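PDB 6BN2: acetyl-CoA acetyltransferase from Elizabethkingia anophelis NUHP1, which probably catalyses the reversible condensation of two acetyl-CoA molecules to acetoacetyl-CoA, as a thiolase that carries the acyl group on an active-site cysteine. Local coordinates for residues A[54-59]-A[85-90]; A[39-44]-A[261-266]; A[13-18]-A[47-52]; A[101-106]-A[118-123]. All coordinates share one frame; numbering follows the deposited sequence. Where two conformers were deposited one is given.

Interaction 1 of 4, residues A[54-59]-A[85-90]; sequences AEIQDV and NTTPTT
V59, T87 and P88 bury the most surface where the loop 54-59 meets the chain running into strand 89-93. V59 CG2 lies 3.8 Å from T87 CG2, and the two side chains pass at a slant. T87 CG2 is anti to its backbone N, which turns this methyl to V59 while OG1 stays beside the backbone N. The same methyl comes 4.1 Å from I56 CG2, so two aliphatic residues of the loop share it. T87 OG1 bonds to P84 O, and a water donates to both T87 OG1 and I56 O. P88 meets the loop with its ring: CD sits 3.3 Å from Q57 O. P88 CB lies 3.7 Å from D58 OD1, and the two side chains cross at about a right angle.

The polar atoms gather at V59 N. V59 N donates to D58 OD1 at 2.9 Å, on the anti side of the carboxylate and 19° from its plane. A weak second bond runs from V59 N to P88 O, 3.1 Å long and bent to 120° at the hydrogen. T90 N donates to V59 O at 2.9 Å, nearly in line with the carbonyl (C=O...N 173°), a bond between the neighbouring parallel strands 59-62 and 89-93.

D58 OD1 and P88 O are both acceptors only 3.1 Å apart. Sharing V59 N, a water that donates to D58 OD1, and the salt bridge of D58 OD2 to K101 of the second subunit probably offset their repulsion, so this buried carboxylate links this part of the sheet to the subunit interface.

Interaction 2 of 4, residues A[39-44]-A[261-266]; sequences AVAIKG and ASALVL
Packing of a helix onto a β-sheet in the N-terminal half of the thiolase fold brings A41 and I42 of helix 34-48 against A261 and A263 of strand 258-268. The local axes approach to 6.6 Å and run in nearly the same direction, at 28°. A41 turns its methyl toward the strand: CB rests 3.7 Å from S262 C, over the strand backbone between two alanines, 4.1 Å from A261 CB and 3.9 Å from A263 CB. In return, A263 CB reaches up to the helix backbone, 3.6 Å from A41 O. I42 comes in from the flank, with its CG1 4.0 Å from A263 CB. This methylene lies beside the backbone N of I42 (chi1 -66°), which brings it against the A263 methyl. S262 directs its side chain away from the helix, and its hydroxyl is hydrogen-bonded to S360 and S363 of helix 358-375, on the other face of the sheet.

No hydrogen bond joins the two segments. Short methyl groups and backbone atoms make almost the whole contact, so the helix lies close to the sheet and is held by van der Waals packing and the burial of apolar surface, while the strand spends its backbone hydrogen bonds on its neighbours, strands 12-24 and 117-125.

Interaction 3 of 4, residues A[13-18]-A[47-52]; sequences FIVSAV and DKINLN
The peptide unit joining V15 and S16 is the flat group of this contact: I49 CG2 approaches its oxygen from one side of the peptide plane, 3.4 Å from V15 O, and I49 CD1 lies on that same side. No aromatic ring takes part, and most of the remaining touches are between aliphatic groups. The arrangement belongs to the opening β-α-β crossover of the thiolase fold, in which strand 12-24 leads through helix 34-48 to the parallel strand 59-62; here the C-terminal end of that helix comes back over the strand. The helix closes with a Schellman motif. N50, with positive phi, is its C' residue, L51 N reaches back to L46 O, and the bond from N50 N to D47 O is weak.

I49, the residue before N50 within this turn, carries most of the packing. Its CG1 lies between the backbone N and the carbonyl carbon (chi1 50°), and CD1 continues outward in an extended chain to V15 CG2, 3.8 Å away. The V15 and I49 side chains cross at about a right angle. CD1 also lies 3.9 Å from S16 OG, a hydroxyl whose hydrogen bond goes to A45 O in the helix, so the serine is tied to the helix while I49 covers it.

At the solvent side K48 lies obliquely against V18. Its chain bends at chi2 (-77°) and then runs straight to the ammonium, which forms a salt bridge with E204. The aliphatic part makes the contact, with K48 CG 3.7 Å from V18 CG1 and K48 CE 3.9 Å from the same methyl.

Interaction 4 of 4, residues A[101-106]-A[118-123]; sequences KAVMMA and IVAGGM
A120 CB sits in a shallow groove of helix 98-111, touching A102, V103 and A106. It is 3.6 Å from A102 O and equally far from V103 CA, while V103 CG2 and A106 CB each approach it to 3.8 Å. The V103 methyl concerned is anti to the carbonyl carbon, beside the backbone N. On one side of this alanine A106 CB meets the end of I118, with CD1 3.6 Å away; I118 CG1 is anti to the backbone N (chi1 -179°), and the extended chain carries CD1 to the helix. On the other, A102 CB rests 3.5 Å from G121 O, a contact with bare strand backbone. No hydrogen bond crosses the interface, and the local axes, nearly antiparallel at 167°, come within 6.6 Å.

A second shell closes around these small groups. Y60 of strand 59-62 packs on A102, A106 and I118, and L264 and L266 of strand 258-268 cover V103, A106 and I118. At the start of the segment the K101 ammonium makes a salt bridge to D288 of its own chain and also faces the second subunit.

Strands 89-93 and 117-125 run parallel with the helix between them in the chain, so the whole forms a β-α-β crossover of the thiolase fold, whose helix begins just after C96, which is S-acetylated in this crystal and is predicted to carry the acyl intermediate.

How the interactions relate
The four contacts surround one mixed sheet. Interactions 2 and 3 share helix 34-48 on one face, their centres 9 Å apart, whereas interaction 4 places helix 98-111 on the other. Strand 258-268 lies between: V265 O and V15 N, 2.9 Å apart, link interactions 2 and 3, and L264 N and A120 O, 2.7 Å apart, link 2 and 4. Interaction 1 adds edge strand 89-93 and its neighbour 59-62; D58 O lies 3.1 Å from V119 N of interaction 4, and I56 CD1 packs 3.7 Å from L51 CD2 of interaction 3. Interactions 1 and 4 both reach the second subunit. In interaction 2 the S262 side chain lies about 10 Å from that of H356, a predicted proton acceptor.

Interaction 1 of 4, residues A[54-59]-A[85-90]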
loop_
_atom_site.group_PDB
_atom_site.type_symbol
_atom_site.label_atom_id
_atom_site.label_comp_id
_atom_site.label_asym_id
_atom_site.label_seq_id
_atom_site.Cartn_x
_atom_site.Cartn_y
_atom_site.Cartn_z
ATOM N N ALA A 54 -6.365 -3.785 22.160
ATOM C CA ALA A 54 -6.831 -2.414 21.992
ATOM C C ALA A 54 -5.720 -1.384 22.162
ATOM O O ALA A 54 -5.952 -0.197 21.897
ATOM C CB ALA A 54 -7.974 -2.116 22.968
ATOM N N GLU A 55 -4.520 -1.795 22.585
ATOM C CA GLU A 55 -3.418 -0.842 22.623
ATOM C C GLU A 55 -2.891 -0.506 21.230
ATOM O O GLU A 55 -2.214 0.522 21.070
ATOM C CB GLU A 55 -2.273 -1.396 23.465
ATOM C CG GLU A 55 -2.587 -1.538 24.962
ATOM C CD GLU A 55 -2.507 -0.225 25.727
ATOM O OE1 GLU A 55 -2.160 0.811 25.120
ATOM O OE2 GLU A 55 -2.770 -0.233 26.952
ATOM N N ILE A 56 -3.170 -1.350 20.233
ATOM C CA ILE A 56 -2.634 -1.157 18.880
ATOM C C ILE A 56 -3.410 -0.050 18.175
ATOM O O ILE A 56 -4.639 -0.117 18.065
ATOM C CB ILE A 56 -2.699 -2.467 18.079
ATOM C CG1 ILE A 56 -1.804 -3.529 18.720
ATOM C CG2 ILE A 56 -2.289 -2.225 16.619
ATOM C CD1 ILE A 56 -0.352 -3.059 18.940
ATOM N N GLN A 57 -2.698 0.966 17.671
ATOM C CA GLN A 57 -3.378 2.135 17.098
ATOM C C GLN A 57 -3.418 2.143 15.578
ATOM O O GLN A 57 -4.136 2.975 14.993
ATOM C CB GLN A 57 -2.713 3.421 17.592
ATOM C CG GLN A 57 -2.958 3.642 19.083
ATOM C CD GLN A 57 -2.135 4.795 19.618
ATOM O OE1 GLN A 57 -1.022 4.604 20.110
ATOM N NE2 GLN A 57 -2.671 6.011 19.500
ATOM N N ASP A 58 -2.678 1.251 14.927
ATOM C CA ASP A 58 -2.649 1.166 13.471
ATOM C C ASP A 58 -1.978 -0.155 13.132
ATOM O O ASP A 58 -1.291 -0.757 13.966
ATOM C CB ASP A 58 -1.893 2.350 12.838
ATOM C CG ASP A 58 -2.467 2.772 11.477
ATOM O OD1 ASP A 58 -3.060 1.929 10.767
ATOM O OD2 ASP A 58 -2.283 3.958 11.112
ATOM N N VAL A 59 -2.204 -0.603 11.907
ATOM C CA VAL A 59 -1.639 -1.844 11.384
ATOM C C VAL A 59 -1.217 -1.550 9.956
ATOM O O VAL A 59 -2.066 -1.180 9.135
ATOM C CB VAL A 59 -2.658 -2.996 11.381
ATOM C CG1 VAL A 59 -2.040 -4.260 10.738
ATOM C CG2 VAL A 59 -3.177 -3.318 12.801
ATOM N N ASN A 85 -12.478 -3.834 15.995
ATOM C CA ASN A 85 -12.907 -3.098 14.805
ATOM C C ASN A 85 -12.658 -1.601 14.926
ATOM O O ASN A 85 -12.990 -0.853 13.994
ATOM C CB ASN A 85 -14.390 -3.405 14.512
ATOM C CG ASN A 85 -15.348 -2.938 15.608
ATOM O OD1 ASN A 85 -15.070 -2.010 16.367
ATOM N ND2 ASN A 85 -16.511 -3.578 15.670
ATOM N N THR A 86 -12.074 -1.153 16.036
ATOM C CA THR A 86 -11.643 0.228 16.194
ATOM C C THR A 86 -10.205 0.446 15.720
ATOM O O THR A 86 -9.684 1.558 15.859
ATOM C CB THR A 86 -11.813 0.663 17.663
ATOM O OG1 THR A 86 -11.169 -0.298 18.525
ATOM C CG2 THR A 86 -13.305 0.733 18.033
ATOM N N THR A 87 -9.558 -0.583 15.160
ATOM C CA THR A 87 -8.163 -0.499 14.725
ATOM C C THR A 87 -8.057 -0.085 13.261
ATOM O O THR A 87 -8.457 -0.863 12.379
ATOM C CB THR A 87 -7.469 -1.846 14.899
ATOM O OG1 THR A 87 -7.781 -2.383 16.192
ATOM C CG2 THR A 87 -5.948 -1.686 14.767
ATOM N N PRO A 88 -7.465 1.070 12.949
ATOM C CA PRO A 88 -7.173 1.396 11.536
ATOM C C PRO A 88 -6.159 0.434 10.928
ATOM O O PRO A 88 -5.278 -0.088 11.617
ATOM C CB PRO A 88 -6.589 2.813 11.613
ATOM C CG PRO A 88 -7.174 3.376 12.908
ATOM C CD PRO A 88 -7.132 2.185 13.849
ATOM N N THR A 89 -6.257 0.233 9.605
ATOM C CA THR A 89 -5.343 -0.690 8.919
ATOM C C THR A 89 -5.057 -0.209 7.497
ATOM O O THR A 89 -5.939 0.346 6.835
ATOM C CB THR A 89 -5.924 -2.120 8.825
ATOM O OG1 THR A 89 -7.111 -2.092 8.025
ATOM C CG2 THR A 89 -6.299 -2.684 10.198
ATOM N N THR A 90 -3.843 -0.494 7.007
ATOM C CA THR A 90 -3.423 -0.116 5.650
ATOM C C THR A 90 -2.494 -1.187 5.072
ATOM O O THR A 90 -1.635 -1.712 5.777
ATOM C CB THR A 90 -2.695 1.251 5.662
ATOM O OG1 THR A 90 -3.621 2.286 6.027
ATOM C CG2 THR A 90 -2.086 1.603 4.280
HETATM O O HOH W 1 -6.960 -1.409 18.583
HETATM O O HOH W 2 -4.396 2.757 8.667
#

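Interaction 2 of 4, residues A[39-44]-A[261-266]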
loop_
_atom_site.group_PDB
_atom_site.type_symbol
_atom_site.label_atom_id
_atom_site.label_comp_id
_atom_site.label_asym_id
_atom_site.label_seq_id
_atom_site.Cartn_x
_atom_site.Cartn_y
_atom_site.Cartn_z
ATOM N N ALA A 39 -3.055 -12.720 9.799
ATOM C CA ALA A 39 -3.724 -12.823 11.097
ATOM C C ALA A 39 -2.929 -13.680 12.077
ATOM O O ALA A 39 -2.813 -13.329 13.258
ATOM C CB ALA A 39 -5.128 -13.400 10.920
ATOM N N VAL A 40 -2.392 -14.812 11.610
ATOM C CA VAL A 40 -1.611 -15.684 12.488
ATOM C C VAL A 40 -0.376 -14.953 12.999
ATOM O O VAL A 40 -0.027 -15.040 14.190
ATOM C CB VAL A 40 -1.227 -16.982 11.748
ATOM C CG1 VAL A 40 -0.230 -17.792 12.589
ATOM C CG2 VAL A 40 -2.483 -17.827 11.449
ATOM N N ALA A 41 0.308 -14.223 12.105
ATOM C CA ALA A 41 1.524 -13.534 12.522
ATOM C C ALA A 41 1.202 -12.404 13.490
ATOM O O ALA A 41 1.883 -12.237 14.509
ATOM C CB ALA A 41 2.286 -13.009 11.296
ATOM N N ILE A 42 0.161 -11.617 13.195
ATOM C CA ILE A 42 -0.174 -10.506 14.081
ATOM C C ILE A 42 -0.596 -11.027 15.446
ATOM O O ILE A 42 -0.159 -10.518 16.483
ATOM C CB ILE A 42 -1.270 -9.624 13.457
ATOM C CG1 ILE A 42 -0.759 -8.930 12.200
ATOM C CG2 ILE A 42 -1.734 -8.582 14.479
ATOM C CD1 ILE A 42 -1.904 -8.254 11.389
ATOM N N LYS A 43 -1.465 -12.046 15.474
ATOM C CA LYS A 43 -1.877 -12.590 16.760
ATOM C C LYS A 43 -0.678 -13.150 17.510
ATOM O O LYS A 43 -0.554 -12.967 18.721
ATOM C CB LYS A 43 -2.937 -13.673 16.574
ATOM C CG LYS A 43 -3.394 -14.277 17.903
ATOM C CD LYS A 43 -4.693 -15.037 17.753
ATOM C CE LYS A 43 -5.233 -15.445 19.127
ATOM N NZ LYS A 43 -4.284 -16.360 19.804
ATOM N N GLY A 44 0.246 -13.783 16.784
ATOM C CA GLY A 44 1.446 -14.300 17.427
ATOM C C GLY A 44 2.280 -13.209 18.062
ATOM O O GLY A 44 2.805 -13.381 19.168
ATOM N N ALA A 261 3.840 -15.083 6.324
ATOM C CA ALA A 261 3.608 -13.731 6.832
ATOM C C ALA A 261 4.502 -13.483 8.039
ATOM O O ALA A 261 5.110 -14.406 8.591
ATOM C CB ALA A 261 2.132 -13.512 7.206
ATOM N N SER A 262 4.569 -12.213 8.447
ATOM C CA SER A 262 5.419 -11.815 9.567
ATOM C C SER A 262 4.841 -10.542 10.180
ATOM O O SER A 262 4.096 -9.794 9.528
ATOM C CB SER A 262 6.868 -11.591 9.115
ATOM O OG SER A 262 6.897 -10.782 7.940
ATOM N N ALA A 263 5.166 -10.306 11.449
ATOM C CA ALA A 263 4.582 -9.145 12.105
ATOM C C ALA A 263 5.433 -8.726 13.290
ATOM O O ALA A 263 5.973 -9.574 14.014
ATOM C CB ALA A 263 3.151 -9.439 12.573
ATOM N N LEU A 264 5.505 -7.413 13.488
ATOM C CA LEU A 264 6.240 -6.807 14.587
ATOM C C LEU A 264 5.338 -5.816 15.299
ATOM O O LEU A 264 4.455 -5.197 14.697
ATOM C CB LEU A 264 7.510 -6.087 14.099
ATOM C CG LEU A 264 8.592 -6.905 13.376
ATOM C CD1 LEU A 264 8.224 -7.235 11.933
ATOM C CD2 LEU A 264 9.897 -6.090 13.397
ATOM N N VAL A 265 5.558 -5.657 16.593
ATOM C CA VAL A 265 4.902 -4.595 17.345
ATOM C C VAL A 265 5.958 -3.562 17.702
ATOM O O VAL A 265 6.996 -3.909 18.277
ATOM C CB VAL A 265 4.205 -5.118 18.609
ATOM C CG1 VAL A 265 3.613 -3.929 19.371
ATOM C CG2 VAL A 265 3.090 -6.137 18.259
ATOM N N LEU A 266 5.697 -2.306 17.335
ATOM C CA LEU A 266 6.551 -1.161 17.621
ATOM C C LEU A 266 5.924 -0.298 18.706
ATOM O O LEU A 266 4.700 -0.123 18.734
ATOM C CB LEU A 266 6.738 -0.315 16.361
ATOM C CG LEU A 266 7.958 -0.519 15.467
ATOM C CD1 LEU A 266 8.228 -1.959 15.199
ATOM C CD2 LEU A 266 7.755 0.257 14.168
#

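Interaction 3 of 4, residues A[13-18]-A[47-52]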
loop_
_atom_site.group_PDB
_atom_site.type_symbol
_atom_site.label_atom_id
_atom_site.label_comp_id
_atom_site.label_asym_id
_atom_site.label_seq_id
_atom_site.Cartn_x
_atom_site.Cartn_y
_atom_site.Cartn_z
ATOM N N PHE A 13 10.937 1.405 19.532
ATOM C CA PHE A 13 11.392 0.094 19.968
ATOM C C PHE A 13 10.541 -1.007 19.366
ATOM O O PHE A 13 9.349 -0.826 19.122
ATOM C CB PHE A 13 11.336 -0.004 21.485
ATOM C CG PHE A 13 12.299 0.901 22.161
ATOM C CD1 PHE A 13 13.593 0.466 22.430
ATOM C CD2 PHE A 13 11.934 2.195 22.503
ATOM C CE1 PHE A 13 14.503 1.309 23.043
ATOM C CE2 PHE A 13 12.841 3.040 23.116
ATOM C CZ PHE A 13 14.124 2.595 23.387
ATOM N N ILE A 14 11.170 -2.154 19.124
ATOM C CA ILE A 14 10.475 -3.360 18.688
ATOM C C ILE A 14 10.266 -4.204 19.928
ATOM O O ILE A 14 11.245 -4.633 20.556
ATOM C CB ILE A 14 11.281 -4.130 17.630
ATOM C CG1 ILE A 14 11.466 -3.268 16.375
ATOM C CG2 ILE A 14 10.569 -5.440 17.275
ATOM C CD1 ILE A 14 12.559 -3.807 15.450
ATOM N N VAL A 15 9.005 -4.428 20.302
ATOM C CA VAL A 15 8.718 -5.166 21.531
ATOM C C VAL A 15 8.325 -6.615 21.256
ATOM O O VAL A 15 8.363 -7.436 22.182
ATOM C CB VAL A 15 7.644 -4.460 22.395
ATOM C CG1 VAL A 15 8.204 -3.156 22.984
ATOM C CG2 VAL A 15 6.354 -4.206 21.622
ATOM N N SER A 16 7.945 -6.950 20.026
ATOM C CA SER A 16 7.753 -8.350 19.661
ATOM C C SER A 16 7.924 -8.465 18.154
ATOM O O SER A 16 7.771 -7.487 17.418
ATOM C CB SER A 16 6.381 -8.869 20.102
ATOM O OG SER A 16 5.359 -8.181 19.414
ATOM N N ALA A 17 8.261 -9.674 17.711
ATOM C CA ALA A 17 8.590 -9.904 16.303
ATOM C C ALA A 17 8.468 -11.389 16.012
ATOM O O ALA A 17 9.192 -12.193 16.613
ATOM C CB ALA A 17 10.010 -9.408 15.990
ATOM N N VAL A 18 7.548 -11.769 15.116
ATOM C CA VAL A 18 7.328 -13.190 14.830
ATOM C C VAL A 18 7.072 -13.383 13.340
ATOM O O VAL A 18 6.852 -12.432 12.585
ATOM C CB VAL A 18 6.149 -13.792 15.627
ATOM C CG1 VAL A 18 6.312 -13.581 17.121
ATOM C CG2 VAL A 18 4.808 -13.175 15.130
ATOM N N ASP A 47 0.510 -12.114 21.214
ATOM C CA ASP A 47 0.534 -13.160 22.234
ATOM C C ASP A 47 1.890 -13.257 22.926
ATOM O O ASP A 47 1.948 -13.608 24.113
ATOM C CB ASP A 47 0.162 -14.507 21.605
ATOM C CG ASP A 47 -1.344 -14.669 21.350
ATOM O OD1 ASP A 47 -2.157 -13.871 21.868
ATOM O OD2 ASP A 47 -1.720 -15.627 20.631
ATOM N N LYS A 48 2.988 -12.967 22.211
ATOM C CA LYS A 48 4.322 -13.071 22.803
ATOM C C LYS A 48 4.487 -12.155 24.002
ATOM O O LYS A 48 5.258 -12.466 24.920
ATOM C CB LYS A 48 5.408 -12.717 21.776
ATOM C CG LYS A 48 5.679 -13.785 20.730
ATOM C CD LYS A 48 6.515 -14.934 21.290
ATOM C CE LYS A 48 6.808 -15.975 20.204
ATOM N NZ LYS A 48 7.581 -17.152 20.748
ATOM N N ILE A 49 3.803 -11.015 24.002
ATOM C CA ILE A 49 3.922 -10.030 25.064
ATOM C C ILE A 49 2.612 -9.841 25.820
ATOM O O ILE A 49 2.481 -8.887 26.593
ATOM C CB ILE A 49 4.439 -8.690 24.509
ATOM C CG1 ILE A 49 3.612 -8.258 23.292
ATOM C CG2 ILE A 49 5.902 -8.833 24.096
ATOM C CD1 ILE A 49 3.908 -6.842 22.813
ATOM N N ASN A 50 1.642 -10.740 25.610
ATOM C CA ASN A 50 0.339 -10.686 26.277
ATOM C C ASN A 50 -0.282 -9.296 26.160
ATOM O O ASN A 50 -0.829 -8.753 27.119
ATOM C CB ASN A 50 0.455 -11.106 27.745
ATOM C CG ASN A 50 -0.891 -11.454 28.359
ATOM O OD1 ASN A 50 -1.817 -11.870 27.660
ATOM N ND2 ASN A 50 -1.005 -11.281 29.669
ATOM N N LEU A 51 -0.207 -8.716 24.965
ATOM C CA LEU A 51 -0.626 -7.331 24.788
ATOM C C LEU A 51 -2.131 -7.239 24.580
ATOM O O LEU A 51 -2.698 -7.954 23.746
ATOM C CB LEU A 51 0.098 -6.695 23.594
ATOM C CG LEU A 51 -0.186 -5.201 23.395
ATOM C CD1 LEU A 51 0.309 -4.364 24.571
ATOM C CD2 LEU A 51 0.453 -4.720 22.099
ATOM N N ASN A 52 -2.773 -6.357 25.340
ATOM C CA ASN A 52 -4.174 -6.014 25.108
ATOM C C ASN A 52 -4.313 -5.521 23.671
ATOM O O ASN A 52 -3.691 -4.509 23.320
ATOM C CB ASN A 52 -4.600 -4.936 26.109
ATOM C CG ASN A 52 -6.032 -4.457 25.907
ATOM O OD1 ASN A 52 -6.727 -4.869 24.982
ATOM N ND2 ASN A 52 -6.480 -3.578 26.795
#

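Interaction 4 of 4, residues A[101-106]-A[118-123]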
loop_
_atom_site.group_PDB
_atom_site.type_symbol
_atom_site.label_atom_id
_atom_site.label_comp_id
_atom_site.label_asym_id
_atom_site.label_seq_id
_atom_site.Cartn_x
_atom_site.Cartn_y
_atom_site.Cartn_z
ATOM N N LYS A 101 9.202 -1.645 4.313
ATOM C CA LYS A 101 8.626 -0.306 4.205
ATOM C C LYS A 101 7.485 -0.131 5.199
ATOM O O LYS A 101 7.319 0.947 5.777
ATOM C CB LYS A 101 8.145 -0.075 2.768
ATOM C CG LYS A 101 7.637 1.357 2.491
ATOM C CD LYS A 101 8.728 2.410 2.745
ATOM C CE LYS A 101 8.246 3.790 2.239
ATOM N NZ LYS A 101 9.324 4.819 2.435
ATOM N N ALA A 102 6.702 -1.189 5.430
ATOM C CA ALA A 102 5.660 -1.126 6.458
ATOM C C ALA A 102 6.255 -0.792 7.823
ATOM O O ALA A 102 5.726 0.053 8.555
ATOM C CB ALA A 102 4.900 -2.458 6.528
ATOM N N VAL A 103 7.344 -1.471 8.194
ATOM C CA VAL A 103 7.993 -1.203 9.479
ATOM C C VAL A 103 8.535 0.221 9.533
ATOM O O VAL A 103 8.398 0.911 10.550
ATOM C CB VAL A 103 9.108 -2.233 9.732
ATOM C CG1 VAL A 103 9.959 -1.808 10.947
ATOM C CG2 VAL A 103 8.499 -3.630 9.937
ATOM N N MET A 104 9.159 0.686 8.441
ATOM C CA MET A 104 9.698 2.045 8.406
ATOM C C MET A 104 8.595 3.090 8.543
ATOM O O MET A 104 8.730 4.058 9.303
ATOM C CB MET A 104 10.484 2.243 7.101
ATOM C CG MET A 104 11.713 1.345 7.033
ATOM S SD MET A 104 12.377 1.218 5.336
ATOM C CE MET A 104 12.578 2.937 4.892
ATOM N N MET A 105 7.504 2.928 7.788
ATOM C CA MET A 105 6.377 3.857 7.875
ATOM C C MET A 105 5.776 3.858 9.272
ATOM O O MET A 105 5.359 4.895 9.779
ATOM C CB MET A 105 5.307 3.476 6.847
ATOM C CG MET A 105 5.746 3.698 5.410
ATOM S SD MET A 105 4.626 2.927 4.227
ATOM C CE MET A 105 4.221 4.352 3.177
ATOM N N ALA A 106 5.708 2.685 9.894
ATOM C CA ALA A 106 5.187 2.615 11.252
ATOM C C ALA A 106 6.106 3.344 12.226
ATOM O O ALA A 106 5.636 4.043 13.135
ATOM C CB ALA A 106 5.003 1.150 11.660
ATOM N N ILE A 118 2.001 0.254 17.448
ATOM C CA ILE A 118 1.603 0.025 16.064
ATOM C C ILE A 118 2.137 -1.334 15.623
ATOM O O ILE A 118 3.219 -1.756 16.052
ATOM C CB ILE A 118 2.095 1.188 15.166
ATOM C CG1 ILE A 118 1.669 0.983 13.702
ATOM C CG2 ILE A 118 3.603 1.402 15.277
ATOM C CD1 ILE A 118 1.787 2.293 12.866
ATOM N N VAL A 119 1.353 -2.040 14.799
ATOM C CA VAL A 119 1.761 -3.321 14.216
ATOM C C VAL A 119 2.249 -3.065 12.801
ATOM O O VAL A 119 1.601 -2.333 12.038
ATOM C CB VAL A 119 0.596 -4.326 14.199
ATOM C CG1 VAL A 119 0.907 -5.511 13.268
ATOM C CG2 VAL A 119 0.252 -4.811 15.622
ATOM N N ALA A 120 3.385 -3.672 12.438
ATOM C CA ALA A 120 3.865 -3.598 11.061
ATOM C C ALA A 120 4.388 -4.964 10.648
ATOM O O ALA A 120 5.044 -5.652 11.436
ATOM C CB ALA A 120 4.975 -2.535 10.892
ATOM N N GLY A 121 4.134 -5.335 9.398
ATOM C CA GLY A 121 4.591 -6.633 8.926
ATOM C C GLY A 121 4.253 -6.821 7.466
ATOM O O GLY A 121 4.193 -5.850 6.706
ATOM N N GLY A 122 4.035 -8.067 7.064
ATOM C CA GLY A 122 3.759 -8.351 5.668
ATOM C C GLY A 122 3.221 -9.753 5.518
ATOM O O GLY A 122 3.330 -10.591 6.429
ATOM N N MET A 123 2.632 -9.999 4.352
ATOM C CA MET A 123 1.935 -11.254 4.122
ATOM C C MET A 123 1.866 -11.507 2.622
ATOM O O MET A 123 1.741 -10.568 1.831
ATOM C CB MET A 123 0.516 -11.203 4.727
ATOM C CG MET A 123 -0.374 -10.099 4.117
ATOM S SD MET A 123 -1.815 -9.768 5.159
ATOM C CE MET A 123 -2.532 -8.328 4.301
#